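Local coordinates for Lin1840 protein (Listeria innocua serovar 6a, PDB 4ZOC) that probably hydrolyses terminal, non-reducing beta-D-glucosyl residues to release beta-D-glucose, as a family 3 glycoside hydrolase linked to beta-1,2-glucan metabolism, at residues T212-Q217 and F687-L692. The protein carries 2 engineered substitutions. Numbering follows the deposited sequence.
Sequences TRELYQ and FYNHQL
A beta-hairpin of the fibronectin type III-like domain, formed by strands 687-688 and 694-695, packs against helix 212-219 of the TIM-barrel domain, with Y688 and L692 meeting one side of the helix. Y688 makes the largest single contribution to the interface. CB of Y216 sits over the centre of the Y688 ring in a CH-pi contact, 3.8 Å from the centroid. The Y216 ring does not lie flat on its partner: the planes stand at 49°, and CD2 of Y216 touches CE1 of Y688 at 3.9 Å. Beyond the pair, the Y216 hydroxyl hydrogen-bonds to E260 on helix 250-260. Q217 approaches the Y688 ring at its edge. Its chain runs out with CG anti to the backbone N and then bends at chi2 (65°), carrying the amide back to the strand, where Q217 OE1 lies 3.0 Å from Y688 N and accepts its hydrogen. This bond is nearly straight (172°) and lies in the carbonyl plane. The same oxygen also accepts from a water that donates to Y688 O and receives NH1 of R213, so side chains from successive helical turns are tied to one strand residue. R213 NH1 also forms a salt bridge with E214 OE1, while NH2 pairs with D242 of the second subunit, which places this domain junction beside the dimer interface. The type I turn from N689 to L692 brings the leucine back to the helix: CD1 meets CG2 of T212, and CD2 rests 3.5 Å from CA of R213. At the far end of the tyrosine ring, a second water donates to Y216 O at 2.6 Å and hydrogen-bonds to Y688 OH at 3.1 Å.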
ATOM      1  N   THR A 212       7.427  11.180  -7.049  1.00  8.72           N
ATOM      2  CA  THR A 212       8.753  11.333  -7.659  1.00  8.26           C
ATOM      3  C   THR A 212       9.850  11.429  -6.614  1.00  7.99           C
ATOM      4  O   THR A 212      10.884  10.744  -6.684  1.00  8.81           O
ATOM      5  CB  THR A 212       8.770  12.479  -8.621  1.00  8.10           C
ATOM      6  OG1 THR A 212       7.605  12.432  -9.501  1.00  9.71           O
ATOM      7  CG2 THR A 212      10.043  12.377  -9.454  1.00  9.50           C
ATOM      8  N   ARG A 213       9.578  12.189  -5.548  1.00  7.43           N
ATOM      9  CA  ARG A 213      10.566  12.367  -4.493  1.00  9.00           C
ATOM     10  C   ARG A 213      10.867  11.035  -3.831  1.00  8.86           C
ATOM     11  O   ARG A 213      12.014  10.740  -3.542  1.00  9.97           O
ATOM     12  CB  ARG A 213      10.093  13.363  -3.416  1.00  8.31           C
ATOM     13  CG  ARG A 213      11.166  13.646  -2.329  1.00  9.20           C
ATOM     14  CD  ARG A 213      10.601  14.487  -1.162  1.00  9.85           C
ATOM     15  NE  ARG A 213       9.304  13.891  -0.767  1.00  9.51           N
ATOM     16  CZ  ARG A 213       9.183  12.723  -0.124  1.00 10.61           C
ATOM     17  NH1 ARG A 213      10.276  12.045   0.240  1.00 10.32           N
ATOM     18  NH2 ARG A 213       7.949  12.155   0.117  1.00  9.79           N
ATOM     19  N   GLU A 214       9.807  10.245  -3.557  1.00  7.93           N
ATOM     20  CA  GLU A 214      10.046   8.934  -2.910  1.00  8.37           C
ATOM     21  C   GLU A 214      10.772   7.946  -3.880  1.00  7.75           C
ATOM     22  O   GLU A 214      11.670   7.189  -3.488  1.00  8.08           O
ATOM     23  CB  GLU A 214       8.732   8.279  -2.472  1.00 10.94           C
ATOM     24  CG  GLU A 214       8.443   8.688  -1.045  1.00 16.92           C
ATOM     25  CD  GLU A 214       9.512   8.219  -0.066  1.00 15.91           C
ATOM     26  OE1 GLU A 214      10.122   9.151   0.630  1.00 20.36           O
ATOM     27  OE2 GLU A 214       9.707   6.960  -0.038  1.00 20.77           O
ATOM     28  N   LEU A 215      10.400   7.992  -5.135  1.00  7.62           N
ATOM     29  CA  LEU A 215      11.175   7.251  -6.168  1.00  6.90           C
ATOM     30  C   LEU A 215      12.658   7.548  -6.098  1.00  7.19           C
ATOM     31  O   LEU A 215      13.537   6.683  -5.935  1.00  7.16           O
ATOM     32  CB  LEU A 215      10.590   7.559  -7.552  1.00  6.59           C
ATOM     33  CG  LEU A 215      11.337   6.843  -8.702  1.00  7.91           C
ATOM     34  CD1 LEU A 215      11.104   5.337  -8.695  1.00  9.20           C
ATOM     35  CD2 LEU A 215      10.696   7.413  -9.970  1.00  9.45           C
ATOM     36  N   TYR A 216      12.991   8.838  -6.113  1.00  8.64           N
ATOM     37  CA  TYR A 216      14.429   9.200  -5.968  1.00  8.31           C
ATOM     38  C   TYR A 216      15.038   8.817  -4.631  1.00  9.30           C
ATOM     39  O   TYR A 216      16.227   8.401  -4.548  1.00  8.09           O
ATOM     40  CB  TYR A 216      14.631  10.710  -6.151  1.00 10.15           C
ATOM     41  CG  TYR A 216      14.740  11.181  -7.603  1.00 12.35           C
ATOM     42  CD1 TYR A 216      13.665  11.459  -8.347  1.00 17.54           C
ATOM     43  CD2 TYR A 216      16.012  11.270  -8.222  1.00 13.64           C
ATOM     44  CE1 TYR A 216      13.783  11.857  -9.677  1.00 18.78           C
ATOM     45  CE2 TYR A 216      16.128  11.669  -9.534  1.00 12.99           C
ATOM     46  CZ  TYR A 216      15.021  11.995 -10.258  1.00 13.49           C
ATOM     47  OH  TYR A 216      15.119  12.405 -11.579  1.00 16.38           O
ATOM     48  N   GLN A 217      14.268   9.048  -3.551  1.00  9.25           N
ATOM     49  CA  GLN A 217      14.823   8.879  -2.206  1.00  7.82           C
ATOM     50  C   GLN A 217      15.187   7.443  -1.863  1.00  8.13           C
ATOM     51  O   GLN A 217      16.277   7.177  -1.314  1.00  7.74           O
ATOM     52  CB  GLN A 217      13.819   9.362  -1.088  1.00  8.25           C
ATOM     53  CG  GLN A 217      14.441   9.323   0.275  1.00  8.52           C
ATOM     54  CD  GLN A 217      15.593  10.309   0.391  1.00  9.53           C
ATOM     55  OE1 GLN A 217      15.445  11.491   0.107  1.00 10.92           O
ATOM     56  NE2 GLN A 217      16.722   9.831   0.828  1.00 11.35           N
ATOM     57  N   PHE A 687      19.439  14.405   1.541  1.00  9.60           N
ATOM     58  CA  PHE A 687      18.159  13.895   1.105  1.00 10.60           C
ATOM     59  C   PHE A 687      17.553  14.727  -0.000  1.00 10.15           C
ATOM     60  O   PHE A 687      18.005  15.816  -0.254  1.00 10.81           O
ATOM     61  CB  PHE A 687      17.170  13.793   2.273  1.00  9.05           C
ATOM     62  CG  PHE A 687      16.670  15.110   2.759  1.00  8.18           C
ATOM     63  CD1 PHE A 687      17.500  15.887   3.610  1.00  8.72           C
ATOM     64  CD2 PHE A 687      15.499  15.617   2.348  1.00  9.24           C
ATOM     65  CE1 PHE A 687      17.049  17.109   4.068  1.00  8.68           C
ATOM     66  CE2 PHE A 687      15.061  16.844   2.801  1.00 11.45           C
ATOM     67  CZ  PHE A 687      15.889  17.587   3.646  1.00  9.89           C
ATOM     68  N   TYR A 688      16.496  14.182  -0.659  1.00  8.95           N
ATOM     69  CA  TYR A 688      15.764  14.867  -1.657  1.00  9.06           C
ATOM     70  C   TYR A 688      14.663  15.749  -1.092  1.00 10.86           C
ATOM     71  O   TYR A 688      13.865  15.271  -0.347  1.00 11.61           O
ATOM     72  CB  TYR A 688      15.154  13.865  -2.639  1.00  8.46           C
ATOM     73  CG  TYR A 688      16.216  13.276  -3.528  1.00  7.87           C
ATOM     74  CD1 TYR A 688      16.653  13.911  -4.602  1.00  8.77           C
ATOM     75  CD2 TYR A 688      16.833  12.065  -3.190  1.00 10.34           C
ATOM     76  CE1 TYR A 688      17.655  13.328  -5.410  1.00 11.69           C
ATOM     77  CE2 TYR A 688      17.809  11.483  -3.962  1.00 10.93           C
ATOM     78  CZ  TYR A 688      18.193  12.103  -5.089  1.00 14.11           C
ATOM     79  OH  TYR A 688      19.159  11.483  -5.804  1.00 20.28           O
ATOM     80  N   ASN A 689      14.657  17.031  -1.431  1.00 11.51           N
ATOM     81  CA  ASN A 689      13.678  17.939  -0.884  1.00 12.28           C
ATOM     82  C   ASN A 689      12.414  18.021  -1.744  1.00 13.23           C
ATOM     83  O   ASN A 689      12.290  17.267  -2.719  1.00 15.75           O
ATOM     84  CB  ASN A 689      14.319  19.276  -0.598  1.00 10.81           C
ATOM     85  CG  ASN A 689      14.625  20.089  -1.837  1.00 11.48           C
ATOM     86  OD1 ASN A 689      14.280  19.742  -2.950  1.00  9.18           O
ATOM     87  ND2 ASN A 689      15.287  21.221  -1.608  1.00 14.83           N
ATOM     88  N   HIS A 690      11.478  18.924  -1.415  1.00 14.29           N
ATOM     89  CA  HIS A 690      10.188  18.944  -2.162  1.00 18.72           C
ATOM     90  C   HIS A 690      10.419  19.313  -3.609  1.00 17.35           C
ATOM     91  O   HIS A 690       9.617  18.906  -4.466  1.00 18.74           O
ATOM     92  CB  HIS A 690       9.160  19.889  -1.514  1.00 24.55           C
ATOM     93  CG  HIS A 690       9.286  21.278  -1.970  1.00 35.01           C
ATOM     94  ND1 HIS A 690      10.337  22.093  -1.580  1.00 50.27           N
ATOM     95  CD2 HIS A 690       8.570  21.982  -2.873  1.00 41.60           C
ATOM     96  CE1 HIS A 690      10.236  23.259  -2.196  1.00 39.19           C
ATOM     97  NE2 HIS A 690       9.169  23.218  -2.982  1.00 47.03           N
ATOM     98  N   GLN A 691      11.496  20.051  -3.898  1.00 16.20           N
ATOM     99  CA  GLN A 691      11.897  20.389  -5.284  1.00 19.50           C
ATOM    100  C   GLN A 691      12.702  19.326  -6.011  1.00 18.78           C
ATOM    101  O   GLN A 691      13.122  19.566  -7.161  1.00 14.51           O
ATOM    102  CB  GLN A 691      12.744  21.698  -5.286  1.00 24.97           C
ATOM    103  CG  GLN A 691      12.194  22.762  -6.184  1.00 39.66           C
ATOM    104  CD  GLN A 691      12.591  24.156  -5.733  1.00 49.70           C
ATOM    105  OE1 GLN A 691      12.907  24.376  -4.566  1.00 52.18           O
ATOM    106  NE2 GLN A 691      12.566  25.103  -6.658  1.00 58.26           N
ATOM    107  N   LEU A 692      12.955  18.170  -5.390  1.00 16.00           N
ATOM    108  CA  LEU A 692      13.802  17.105  -5.989  1.00 16.97           C
ATOM    109  C   LEU A 692      15.309  17.451  -6.063  1.00 17.38           C
ATOM    110  O   LEU A 692      16.109  16.792  -6.761  1.00 15.51           O
ATOM    111  CB  LEU A 692      13.257  16.635  -7.334  1.00 17.82           C
ATOM    112  CG  LEU A 692      11.779  16.286  -7.302  1.00 21.37           C
ATOM    113  CD1 LEU A 692      11.327  15.806  -8.681  1.00 24.48           C
ATOM    114  CD2 LEU A 692      11.431  15.250  -6.256  1.00 20.98           C
TER
HETATM  115  O   HOH W   1      13.142  12.826   0.578  1.00  8.50           O
HETATM  116  O   HOH W   2      18.207   8.597  -6.224  1.00 16.78           O